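Long-range contacts in Glyoxalase/bleomycin resisance protein/dioxygenase (Streptomyces sp. CB03234, PDB 5UJP), which binds riboflavin and a calcium ion and, as a member of the glyoxalase/bleomycin resistance/dioxygenase superfamily, may have dioxygenase activity: residues 6-10 / 104-108; 35-39 / 51-55; 63-69 / 107-113; 85-89 / 100-104. All blocks are in the same frame, centred on the assembly; numbering follows the deposited sequence.

Contact 1: residues 6-10 / 104-108; sequences SVPVS and DPDGN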
loop_
_atom_site.group_PDB
_atom_site.type_symbol
_atom_site.label_atom_id
_atom_site.label_comp_id
_atom_site.label_asym_id
_atom_site.label_seq_id
_atom_site.Cartn_x
_atom_site.Cartn_y
_atom_site.Cartn_z
ATOM N N SER A 6 -3.641 -0.095 4.218
ATOM C CA SER A 6 -4.731 0.522 4.966
ATOM C C SER A 6 -5.158 1.817 4.296
ATOM O O SER A 6 -4.357 2.743 4.159
ATOM C CB SER A 6 -4.328 0.780 6.427
ATOM O OG SER A 6 -4.053 -0.423 7.088
ATOM N N VAL A 7 -6.416 1.878 3.885
ATOM C CA VAL A 7 -6.969 3.026 3.174
ATOM C C VAL A 7 -7.711 3.875 4.201
ATOM O O VAL A 7 -8.625 3.357 4.860
ATOM C CB VAL A 7 -7.914 2.558 2.064
ATOM C CG1 VAL A 7 -8.511 3.781 1.354
ATOM C CG2 VAL A 7 -7.144 1.658 1.076
ATOM N N PRO A 8 -7.377 5.157 4.351
ATOM C CA PRO A 8 -8.034 5.977 5.389
ATOM C C PRO A 8 -9.382 6.494 4.896
ATOM O O PRO A 8 -9.462 7.274 3.928
ATOM C CB PRO A 8 -7.037 7.125 5.604
ATOM C CG PRO A 8 -6.402 7.273 4.273
ATOM C CD PRO A 8 -6.290 5.894 3.689
ATOM N N VAL A 9 -10.455 6.105 5.613
ATOM C CA VAL A 9 -11.807 6.513 5.240
ATOM C C VAL A 9 -12.472 7.229 6.414
ATOM O O VAL A 9 -12.054 7.113 7.566
ATOM C CB VAL A 9 -12.663 5.315 4.768
ATOM C CG1 VAL A 9 -11.981 4.581 3.562
ATOM C CG2 VAL A 9 -12.953 4.393 5.944
ATOM N N SER A 10 -13.509 8.015 6.091
ATOM C CA SER A 10 -14.224 8.753 7.130
ATOM C C SER A 10 -15.434 8.006 7.658
ATOM O O SER A 10 -15.838 8.220 8.808
ATOM C CB SER A 10 -14.693 10.119 6.615
ATOM O OG SER A 10 -15.654 9.996 5.582
ATOM N N ASP A 104 -12.338 7.340 -4.478
ATOM C CA ASP A 104 -13.405 6.880 -3.607
ATOM C C ASP A 104 -14.163 8.078 -3.037
ATOM O O ASP A 104 -13.810 9.235 -3.313
ATOM C CB ASP A 104 -12.826 5.873 -2.577
ATOM C CG ASP A 104 -12.182 6.501 -1.375
ATOM O OD1 ASP A 104 -12.054 7.730 -1.289
ATOM O OD2 ASP A 104 -11.746 5.720 -0.480
ATOM N N PRO A 105 -15.226 7.839 -2.267
ATOM C CA PRO A 105 -16.007 8.967 -1.717
ATOM C C PRO A 105 -15.213 9.990 -0.931
ATOM O O PRO A 105 -15.566 11.181 -0.944
ATOM C CB PRO A 105 -17.006 8.271 -0.791
ATOM C CG PRO A 105 -17.309 6.982 -1.508
ATOM C CD PRO A 105 -15.911 6.552 -2.012
ATOM N N ASP A 106 -14.150 9.572 -0.246
ATOM C CA ASP A 106 -13.385 10.525 0.548
ATOM C C ASP A 106 -12.314 11.221 -0.262
ATOM O O ASP A 106 -11.716 12.187 0.232
ATOM C CB ASP A 106 -12.688 9.846 1.721
ATOM C CG ASP A 106 -13.636 9.431 2.800
ATOM O OD1 ASP A 106 -14.340 10.321 3.321
ATOM O OD2 ASP A 106 -13.701 8.215 3.091
ATOM N N GLY A 107 -12.012 10.711 -1.467
ATOM C CA GLY A 107 -10.945 11.271 -2.264
ATOM C C GLY A 107 -9.689 10.434 -2.350
ATOM O O GLY A 107 -8.744 10.848 -3.029
ATOM N N ASN A 108 -9.653 9.263 -1.711
ATOM C CA ASN A 108 -8.510 8.368 -1.915
ATOM C C ASN A 108 -8.443 7.979 -3.378
ATOM O O ASN A 108 -9.467 7.677 -3.989
ATOM C CB ASN A 108 -8.689 7.092 -1.082
ATOM C CG ASN A 108 -8.667 7.348 0.390
ATOM O OD1 ASN A 108 -7.664 7.882 0.906
ATOM N ND2 ASN A 108 -9.724 6.941 1.098
#
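Asn108 and Pro8 meet at the buried end of this contact, where the side-chain amide of Asn108 is held by three hydrogen bonds. Its ND2 gives a nearly straight hydrogen bond (171°) to Pro8 O at 2.9 Å. That bond lies in the plane of the amide but reaches the carbonyl from 45° above its own plane. The second N-H of ND2 goes to Asp104 OD2, 2.8 Å away and also level with the amide, while OD1 accepts from Leu64 N. These three bonds fix the rotation of the group; two acceptors facing ND2 and one donor facing OD1 fit this placing of N and O. Apolar atoms pack against it: Val7 CG1 sits 3.4 Å from Asn108 ND2, and Pro8 CG rests 3.6 Å from Asn108 OD1. Asp104 itself is held by Tyr19 OH of helix 12-23 at OD2, and its OD1 accepts from Asn108 N at 2.9 Å.

Residues 104-107 form a type I beta turn leading from strand 97-103 toward strand 109-113. The contact therefore ties a connection of one four-stranded sheet to the end of strand 3-8, an outer strand of the other.

Toward solvent the fit is looser and more polar. Past Val9, whose CB borders the carboxylate, Asp106 clasps Ser10 with both oxygens. OD1 uses its syn lone pair for Ser10 OG, 2.6 Å away. OD2 takes Ser10 N at 3.0 Å, from above the carboxylate plane. The hydroxyl reaches across because OG stands between the backbone N and the carbonyl carbon of Ser10 (chi1 65°), on an exposed residue.

Contact 2: residues 35-39 / 51-55; sequences HGRWL and VLVDW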
loop_
_atom_site.group_PDB
_atom_site.type_symbol
_atom_site.label_atom_id
_atom_site.label_comp_id
_atom_site.label_asym_id
_atom_site.label_seq_id
_atom_site.Cartn_x
_atom_site.Cartn_y
_atom_site.Cartn_z
ATOM N N HIS A 35 -8.156 -2.186 16.731
ATOM C CA HIS A 35 -8.239 -0.733 16.729
ATOM C C HIS A 35 -9.598 -0.215 16.297
ATOM O O HIS A 35 -9.838 0.990 16.356
ATOM C CB HIS A 35 -7.161 -0.133 15.827
ATOM C CG HIS A 35 -5.774 -0.433 16.286
ATOM N ND1 HIS A 35 -5.121 0.348 17.206
ATOM C CD2 HIS A 35 -4.924 -1.447 15.985
ATOM C CE1 HIS A 35 -3.922 -0.152 17.440
ATOM N NE2 HIS A 35 -3.790 -1.265 16.747
ATOM N N GLY A 36 -10.496 -1.099 15.900
ATOM C CA GLY A 36 -11.748 -0.664 15.322
ATOM C C GLY A 36 -12.330 -1.782 14.480
ATOM O O GLY A 36 -11.875 -2.917 14.537
ATOM N N ARG A 37 -13.321 -1.417 13.688
ATOM C CA ARG A 37 -13.936 -2.357 12.756
ATOM C C ARG A 37 -12.934 -2.757 11.681
ATOM O O ARG A 37 -12.421 -1.895 10.958
ATOM C CB ARG A 37 -15.155 -1.678 12.150
ATOM C CG ARG A 37 -15.890 -2.508 11.128
ATOM C CD ARG A 37 -17.079 -1.697 10.572
ATOM N NE ARG A 37 -17.832 -2.417 9.562
ATOM C CZ ARG A 37 -18.871 -1.893 8.932
ATOM N NH1 ARG A 37 -19.271 -0.655 9.222
ATOM N NH2 ARG A 37 -19.515 -2.594 8.016
ATOM N N TRP A 38 -12.625 -4.058 11.602
ATOM C CA TRP A 38 -11.685 -4.576 10.614
ATOM C C TRP A 38 -12.480 -4.936 9.364
ATOM O O TRP A 38 -13.227 -5.924 9.354
ATOM C CB TRP A 38 -10.910 -5.784 11.163
ATOM C CG TRP A 38 -9.897 -6.325 10.168
ATOM C CD1 TRP A 38 -10.106 -7.270 9.179
ATOM C CD2 TRP A 38 -8.524 -5.902 10.024
ATOM N NE1 TRP A 38 -8.934 -7.489 8.483
ATOM C CE2 TRP A 38 -7.961 -6.648 8.960
ATOM C CE3 TRP A 38 -7.724 -4.970 10.691
ATOM C CZ2 TRP A 38 -6.633 -6.492 8.561
ATOM C CZ3 TRP A 38 -6.400 -4.833 10.309
ATOM C CH2 TRP A 38 -5.874 -5.583 9.237
ATOM N N LEU A 39 -12.319 -4.130 8.320
ATOM C CA LEU A 39 -13.109 -4.215 7.094
ATOM C C LEU A 39 -12.103 -4.369 5.961
ATOM O O LEU A 39 -11.388 -3.412 5.630
ATOM C CB LEU A 39 -13.929 -2.934 6.949
ATOM C CG LEU A 39 -14.785 -2.808 5.678
ATOM C CD1 LEU A 39 -15.750 -4.002 5.483
ATOM C CD2 LEU A 39 -15.533 -1.449 5.690
ATOM N N VAL A 51 -7.530 -2.646 3.639
ATOM C CA VAL A 51 -8.300 -2.548 4.862
ATOM C C VAL A 51 -8.779 -1.114 4.962
ATOM O O VAL A 51 -7.989 -0.163 4.871
ATOM C CB VAL A 51 -7.475 -2.959 6.092
ATOM C CG1 VAL A 51 -8.385 -3.052 7.325
ATOM C CG2 VAL A 51 -6.798 -4.278 5.827
ATOM N N LEU A 52 -10.078 -0.949 5.201
ATOM C CA LEU A 52 -10.712 0.356 5.134
ATOM C C LEU A 52 -10.815 0.855 6.566
ATOM O O LEU A 52 -11.703 0.431 7.316
ATOM C CB LEU A 52 -12.090 0.226 4.475
ATOM C CG LEU A 52 -12.078 -0.509 3.128
ATOM C CD1 LEU A 52 -13.507 -0.606 2.540
ATOM C CD2 LEU A 52 -11.149 0.178 2.100
ATOM N N VAL A 53 -9.900 1.749 6.950
ATOM C CA VAL A 53 -9.642 2.061 8.350
ATOM C C VAL A 53 -9.994 3.513 8.664
ATOM O O VAL A 53 -10.025 4.396 7.808
ATOM C CB VAL A 53 -8.189 1.771 8.792
ATOM C CG1 VAL A 53 -7.749 0.362 8.380
ATOM C CG2 VAL A 53 -7.222 2.813 8.208
ATOM N N ASP A 54 -10.205 3.773 9.956
ATOM C CA ASP A 54 -10.457 5.141 10.379
ATOM C C ASP A 54 -9.656 5.544 11.604
ATOM O O ASP A 54 -10.002 6.551 12.244
ATOM C CB ASP A 54 -11.966 5.436 10.537
ATOM C CG ASP A 54 -12.626 4.563 11.609
ATOM O OD1 ASP A 54 -11.956 3.686 12.185
ATOM O OD2 ASP A 54 -13.850 4.730 11.856
ATOM N N TRP A 55 -8.604 4.793 11.943
ATOM C CA TRP A 55 -7.901 4.964 13.211
ATOM C C TRP A 55 -6.437 5.399 13.095
ATOM O O TRP A 55 -5.721 5.364 14.100
ATOM C CB TRP A 55 -7.993 3.681 14.043
ATOM C CG TRP A 55 -7.494 2.455 13.339
ATOM C CD1 TRP A 55 -6.190 2.063 13.166
ATOM C CD2 TRP A 55 -8.308 1.418 12.784
ATOM N NE1 TRP A 55 -6.151 0.849 12.473
ATOM C CE2 TRP A 55 -7.442 0.439 12.240
ATOM C CE3 TRP A 55 -9.696 1.231 12.679
ATOM C CZ2 TRP A 55 -7.919 -0.717 11.624
ATOM C CZ3 TRP A 55 -10.157 0.099 12.054
ATOM C CH2 TRP A 55 -9.274 -0.856 11.519
HETATM O O HOH W 1 -13.494 1.406 13.237
HETATM O O HOH W 2 -10.904 -1.705 8.908
#
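His35 lays its CB squarely over the five-membered ring of Trp55, 3.4 Å from the ring centroid, in a CH-pi contact directed along the ring normal. The imidazole follows with its plane only 24° from that of the indole, yet it is slid so far along that the two rings barely overlap. Gly36 N lies over the same indole face toward the rim, and Val53 CB backs the opposite face, so the indole is clamped from both sides. Trp55 turns toward residues 35-37 because its CG stands between its own backbone N and carbonyl carbon (chi1 55°). This aims the far end of the six-membered ring at Arg37 O, which meets the edge in plane, 3.2 Å from Trp55 CZ3.

The second indole is approached differently. Val51 CG1 projects onto the centre of one face of Trp38, 3.7 Å from the centroid of the six-membered ring, while Val51 CG2 reaches Trp38 CZ2 at 3.5 Å. Trp38 NE1 hydrogen-bonds to Gln40 OE1. Leu39 CD2 touches Leu52 CD1, 3.8 Å away, the two side chains crossing at a slant.

A single direct backbone bond joins the segments, from Leu52 N to Leu39 O at 2.8 Å. Beyond it the strands part, and a water donates to Arg37 O and Leu52 O while accepting from Leu39 N. Both carbonyls also bind Gln12 NE2. Strands running 146° apart, with a water wedged where they splay, mark the open end of a beta hairpin (37-42 with 48-53). Its Trp38 side chain lies about 4 Å from that of Gln31, which binds riboflavin in another structure of this protein; the ligand is absent here.

Contact 3: residues 63-69 / 107-113; sequences SLRGLLL and GNVIGLN
A parallel beta ladder, the join between strands 67-70 and 109-113, pairs Leu68 with Gly111 and Leu69 with Leu112. Leu69 N donates to Gly111 O at 2.9 Å, and Leu69 O accepts from Asn113 N at 3.0 Å. Gly111 has no side chain, so Leu68 CD2 can settle directly on its backbone, 3.8 Å from Gly111 CA. The opposite face carries Leu69 and Leu112.

Before the ladder the pairing is interrupted. Gly66, with positive phi, bulges away, and a water bridges the gap by donating to Leu67 O and Val109 O. Pairing resumes at Leu64, whose carbonyl oxygen is gripped from opposite faces of its plane: Val109 N arrives at 3.0 Å, Arg65 NH1 at 2.9 Å. Arg65 can curl back this way because its chain is bent at chi2 (-75°), which also brings Val109 CG2 over one face of the guanidinium, with Arg65 CD 3.7 Å from that methyl. NH1 has a further partner in Gly62 O.

On the far side, Leu68 and Leu69 pair with a strand of the second subunit in an antiparallel ladder, and Arg65 packs on Phe56 of that subunit. Such a sheet, ordered 1-4-3-2 with strands 67-70 and 109-113, first and last in its chain order, as parallel neighbours, is as expected for the beta-alpha-beta-beta-beta topology of the vicinal oxygen chelate fold.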
loop_
_atom_site.group_PDB
_atom_site.type_symbol
_atom_site.label_atom_id
_atom_site.label_comp_id
_atom_site.label_asym_id
_atom_site.label_seq_id
_atom_site.Cartn_x
_atom_site.Cartn_y
_atom_site.Cartn_z
ATOM N N SER A 63 -6.759 10.717 1.825
ATOM C CA SER A 63 -5.410 11.208 1.583
ATOM C C SER A 63 -4.546 10.252 0.777
ATOM O O SER A 63 -3.443 10.641 0.373
ATOM C CB SER A 63 -4.715 11.539 2.902
ATOM O OG SER A 63 -4.584 10.369 3.697
ATOM N N LEU A 64 -5.030 9.051 0.464
ATOM C CA LEU A 64 -4.194 8.071 -0.179
ATOM C C LEU A 64 -3.910 8.438 -1.631
ATOM O O LEU A 64 -4.821 8.755 -2.406
ATOM C CB LEU A 64 -4.835 6.690 -0.090
ATOM C CG LEU A 64 -4.106 5.586 -0.832
ATOM C CD1 LEU A 64 -2.736 5.401 -0.239
ATOM C CD2 LEU A 64 -4.884 4.268 -0.763
ATOM N N ARG A 65 -2.634 8.335 -2.027
ATOM C CA ARG A 65 -2.238 8.545 -3.410
ATOM C C ARG A 65 -1.171 7.524 -3.759
ATOM O O ARG A 65 -0.524 6.955 -2.878
ATOM C CB ARG A 65 -1.598 9.933 -3.606
ATOM C CG ARG A 65 -2.499 11.125 -3.195
ATOM C CD ARG A 65 -3.607 11.407 -4.179
ATOM N NE ARG A 65 -4.377 12.605 -3.797
ATOM C CZ ARG A 65 -5.389 12.625 -2.919
ATOM N NH1 ARG A 65 -5.726 11.516 -2.251
ATOM N NH2 ARG A 65 -5.977 13.780 -2.625
ATOM N N GLY A 66 -0.890 7.389 -5.068
ATOM C CA GLY A 66 0.288 6.647 -5.481
ATOM C C GLY A 66 0.177 5.135 -5.333
ATOM O O GLY A 66 1.212 4.458 -5.239
ATOM N N LEU A 67 -1.038 4.592 -5.281
ATOM C CA LEU A 67 -1.266 3.149 -5.190
ATOM C C LEU A 67 -1.715 2.607 -6.556
ATOM O O LEU A 67 -2.631 3.160 -7.178
ATOM C CB LEU A 67 -2.351 2.890 -4.131
ATOM C CG LEU A 67 -2.659 1.450 -3.737
ATOM C CD1 LEU A 67 -2.814 1.353 -2.237
ATOM C CD2 LEU A 67 -3.913 1.106 -4.405
ATOM N N LEU A 68 -1.076 1.519 -7.026
ATOM C CA LEU A 68 -1.475 0.843 -8.264
ATOM C C LEU A 68 -1.719 -0.639 -7.984
ATOM O O LEU A 68 -0.896 -1.312 -7.363
ATOM C CB LEU A 68 -0.378 0.944 -9.344
ATOM C CG LEU A 68 -0.078 2.245 -10.028
ATOM C CD1 LEU A 68 1.126 1.976 -10.913
ATOM C CD2 LEU A 68 -1.282 2.679 -10.857
ATOM N N LEU A 69 -2.852 -1.146 -8.459
ATOM C CA LEU A 69 -3.180 -2.564 -8.401
ATOM C C LEU A 69 -3.269 -3.131 -9.804
ATOM O O LEU A 69 -3.768 -2.497 -10.718
ATOM C CB LEU A 69 -4.546 -2.786 -7.709
ATOM C CG LEU A 69 -4.673 -2.190 -6.310
ATOM C CD1 LEU A 69 -6.098 -2.356 -5.810
ATOM C CD2 LEU A 69 -3.698 -2.899 -5.380
ATOM N N GLY A 107 -12.012 10.711 -1.467
ATOM C CA GLY A 107 -10.945 11.271 -2.264
ATOM C C GLY A 107 -9.689 10.434 -2.350
ATOM O O GLY A 107 -8.744 10.848 -3.029
ATOM N N ASN A 108 -9.653 9.263 -1.711
ATOM C CA ASN A 108 -8.510 8.368 -1.915
ATOM C C ASN A 108 -8.443 7.979 -3.378
ATOM O O ASN A 108 -9.467 7.677 -3.989
ATOM C CB ASN A 108 -8.689 7.092 -1.082
ATOM C CG ASN A 108 -8.667 7.348 0.390
ATOM O OD1 ASN A 108 -7.664 7.882 0.906
ATOM N ND2 ASN A 108 -9.724 6.941 1.098
ATOM N N VAL A 109 -7.248 7.985 -3.948
ATOM C CA VAL A 109 -7.075 7.657 -5.361
ATOM C C VAL A 109 -6.560 6.228 -5.459
ATOM O O VAL A 109 -5.503 5.885 -4.883
ATOM C CB VAL A 109 -6.082 8.612 -6.048
ATOM C CG1 VAL A 109 -5.923 8.250 -7.535
ATOM C CG2 VAL A 109 -6.559 10.055 -5.931
ATOM N N ILE A 110 -7.288 5.407 -6.197
ATOM C CA ILE A 110 -6.932 4.007 -6.449
ATOM C C ILE A 110 -6.494 3.933 -7.904
ATOM O O ILE A 110 -7.227 4.384 -8.787
ATOM C CB ILE A 110 -8.124 3.060 -6.201
ATOM C CG1 ILE A 110 -8.739 3.332 -4.806
ATOM C CG2 ILE A 110 -7.708 1.615 -6.487
ATOM C CD1 ILE A 110 -7.801 3.024 -3.644
ATOM N N GLY A 111 -5.295 3.418 -8.158
ATOM C CA GLY A 111 -4.807 3.220 -9.514
ATOM C C GLY A 111 -4.942 1.772 -9.949
ATOM O O GLY A 111 -4.800 0.852 -9.146
ATOM N N LEU A 112 -5.226 1.574 -11.240
ATOM C CA LEU A 112 -5.296 0.250 -11.857
ATOM C C LEU A 112 -4.312 0.257 -13.005
ATOM O O LEU A 112 -4.274 1.212 -13.778
ATOM C CB LEU A 112 -6.698 -0.032 -12.429
ATOM C CG LEU A 112 -7.825 -0.036 -11.403
ATOM C CD1 LEU A 112 -9.188 -0.177 -12.136
ATOM C CD2 LEU A 112 -7.632 -1.137 -10.411
ATOM N N ASN A 113 -3.536 -0.805 -13.136
ATOM C CA ASN A 113 -2.536 -0.898 -14.191
ATOM C C ASN A 113 -2.602 -2.285 -14.798
ATOM O O ASN A 113 -2.585 -3.276 -14.092
ATOM C CB ASN A 113 -1.132 -0.575 -13.682
ATOM C CG ASN A 113 -0.099 -0.546 -14.798
ATOM O OD1 ASN A 113 -0.255 0.162 -15.775
ATOM N ND2 ASN A 113 0.982 -1.294 -14.626
HETATM O O HOH W 3 -3.369 5.846 -6.561
#

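Contact 4: residues 85-89 / 100-104; sequences GVAVD and AMFSD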
loop_
_atom_site.group_PDB
_atom_site.type_symbol
_atom_site.label_atom_id
_atom_site.label_comp_id
_atom_site.label_asym_id
_atom_site.label_seq_id
_atom_site.Cartn_x
_atom_site.Cartn_y
_atom_site.Cartn_z
ATOM N N GLY A 85 -21.227 5.688 -11.956
ATOM C CA GLY A 85 -21.100 7.008 -11.369
ATOM C C GLY A 85 -19.785 7.302 -10.692
ATOM O O GLY A 85 -19.728 8.164 -9.803
ATOM N N VAL A 86 -18.713 6.615 -11.074
ATOM C CA VAL A 86 -17.425 6.844 -10.453
ATOM C C VAL A 86 -16.570 7.706 -11.365
ATOM O O VAL A 86 -16.524 7.485 -12.571
ATOM C CB VAL A 86 -16.741 5.501 -10.155
ATOM C CG1 VAL A 86 -15.327 5.730 -9.568
ATOM C CG2 VAL A 86 -17.604 4.680 -9.217
ATOM N N ALA A 87 -15.845 8.660 -10.775
ATOM C CA ALA A 87 -14.933 9.500 -11.543
ATOM C C ALA A 87 -13.690 8.703 -11.927
ATOM O O ALA A 87 -13.018 8.148 -11.053
ATOM C CB ALA A 87 -14.516 10.713 -10.713
ATOM N N VAL A 88 -13.363 8.693 -13.226
ATOM C CA VAL A 88 -12.216 7.945 -13.747
ATOM C C VAL A 88 -11.321 8.836 -14.604
ATOM O O VAL A 88 -11.801 9.552 -15.491
ATOM C CB VAL A 88 -12.622 6.702 -14.551
ATOM C CG1 VAL A 88 -11.411 6.078 -15.185
ATOM C CG2 VAL A 88 -13.379 5.703 -13.693
ATOM N N ASP A 89 -10.012 8.749 -14.373
ATOM C CA ASP A 89 -8.994 9.408 -15.187
ATOM C C ASP A 89 -8.268 8.319 -15.961
ATOM O O ASP A 89 -7.621 7.442 -15.371
ATOM C CB ASP A 89 -8.025 10.174 -14.290
ATOM C CG ASP A 89 -6.996 10.995 -15.070
ATOM O OD1 ASP A 89 -7.053 11.043 -16.304
ATOM O OD2 ASP A 89 -6.129 11.630 -14.416
ATOM N N ALA A 100 -5.206 3.567 -15.172
ATOM C CA ALA A 100 -6.260 4.528 -14.926
ATOM C C ALA A 100 -6.365 4.756 -13.434
ATOM O O ALA A 100 -5.902 3.944 -12.629
ATOM C CB ALA A 100 -7.607 3.999 -15.408
HETATM N N MSE A 101 -6.971 5.894 -13.052
HETATM C CA MSE A 101 -7.136 6.235 -11.641
HETATM C C MSE A 101 -8.594 6.528 -11.384
HETATM O O MSE A 101 -9.282 7.072 -12.253
HETATM C CB MSE A 101 -6.315 7.490 -11.323
HETATM C CG MSE A 101 -5.017 7.586 -12.103
HETATM SE SE MSE A 101 -3.759 6.140 -11.686
HETATM C CE MSE A 101 -3.392 6.611 -9.834
ATOM N N PHE A 102 -9.077 6.182 -10.209
ATOM C CA PHE A 102 -10.385 6.599 -9.784
ATOM C C PHE A 102 -10.353 6.964 -8.304
ATOM O O PHE A 102 -9.430 6.600 -7.566
ATOM C CB PHE A 102 -11.443 5.526 -10.052
ATOM C CG PHE A 102 -11.251 4.219 -9.282
ATOM C CD1 PHE A 102 -10.462 3.194 -9.783
ATOM C CD2 PHE A 102 -11.961 3.993 -8.085
ATOM C CE1 PHE A 102 -10.335 1.987 -9.109
ATOM C CE2 PHE A 102 -11.831 2.793 -7.406
ATOM C CZ PHE A 102 -10.988 1.783 -7.905
ATOM N N SER A 103 -11.348 7.716 -7.877
ATOM C CA SER A 103 -11.400 8.235 -6.524
ATOM C C SER A 103 -12.552 7.587 -5.771
ATOM O O SER A 103 -13.619 7.329 -6.350
ATOM C CB SER A 103 -11.643 9.752 -6.552
ATOM O OG SER A 103 -10.487 10.469 -6.957
ATOM N N ASP A 104 -12.338 7.340 -4.478
ATOM C CA ASP A 104 -13.405 6.880 -3.607
ATOM C C ASP A 104 -14.163 8.078 -3.037
ATOM O O ASP A 104 -13.810 9.235 -3.313
ATOM C CB ASP A 104 -12.826 5.873 -2.577
ATOM C CG ASP A 104 -12.182 6.501 -1.375
ATOM O OD1 ASP A 104 -12.054 7.730 -1.289
ATOM O OD2 ASP A 104 -11.746 5.720 -0.480
HETATM O O HOH W 4 -15.593 8.469 -7.319
#
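Ser103 N is buried here without a hydrogen-bonding partner, although Ala87 O lies 3.6 Å from it across the strands. The carbonyl leans instead on carbon: Ala87 O sits 3.2 Å from Phe102 CB and also forms a CA-H...O contact with Phe102. Two residues along, the ladder is regular. Asp89 N and Met101 O bond at 2.8 Å, almost straight at 174°, and the return bond from Met101 N to Asp89 O measures 2.9 Å. These two make Asp89 and Met101 a hydrogen-bonded antiparallel pair, next to the non-hydrogen-bonded pair of Val88 and Phe102.

The segments form the open end of the hairpin of strands 88-94 and 97-103, the former an edge strand of its sheet within the chain. Gly85, just before, is the C-prime residue of the Schellman motif that closes helix 74-83, so the chain passes from helix end to hairpin within a few residues.

Two valines pack on Phe102 CB. Val86 CG1 approaches from the loop at 3.9 Å and Val88 CG2 at 4.1 Å, Val88 and Phe102 sharing the sheet face turned to the helices. Phe102 CG stands between the backbone N and the carbonyl carbon (chi1 64°), which leads the ring away from residues 85-89 and toward Leu81, Val23, Ile110 and Leu112. Ala100 CB, smaller, fits 3.4 Å from Asp89 O. On the other face the side chains of the selenomethionine Met101 and Asp89 come together only loosely, through their CB atoms; the Met101 chain, bent at chi2 and chi3, carries CE toward Val109 and Gly111.

In the fold
Contacts 1 and 2 share the sheet of strand 3-8, where Val7 N and Val51 O lie 2.8 Å apart. Contacts 3 and 4 share the other sheet, joined in the same way by Ile110 N and Phe102 O, also 2.8 Å apart. Contact 1 links the halves: it shares Gly107 and Asn108 with contact 3 and Asp104 with contact 4. Residues that bind riboflavin in another structure of this protein lie beside three contacts: the Gln31 side chain is about 4 Å from that of Trp38, Gln99 about 4 Å from those of Asn113 and Met101, and Trp96 about 5 Å from that of Asn113. The calcium ion held by Ser1, Asp47 and Thr48 lies about 7 Å from the Leu69 side chain.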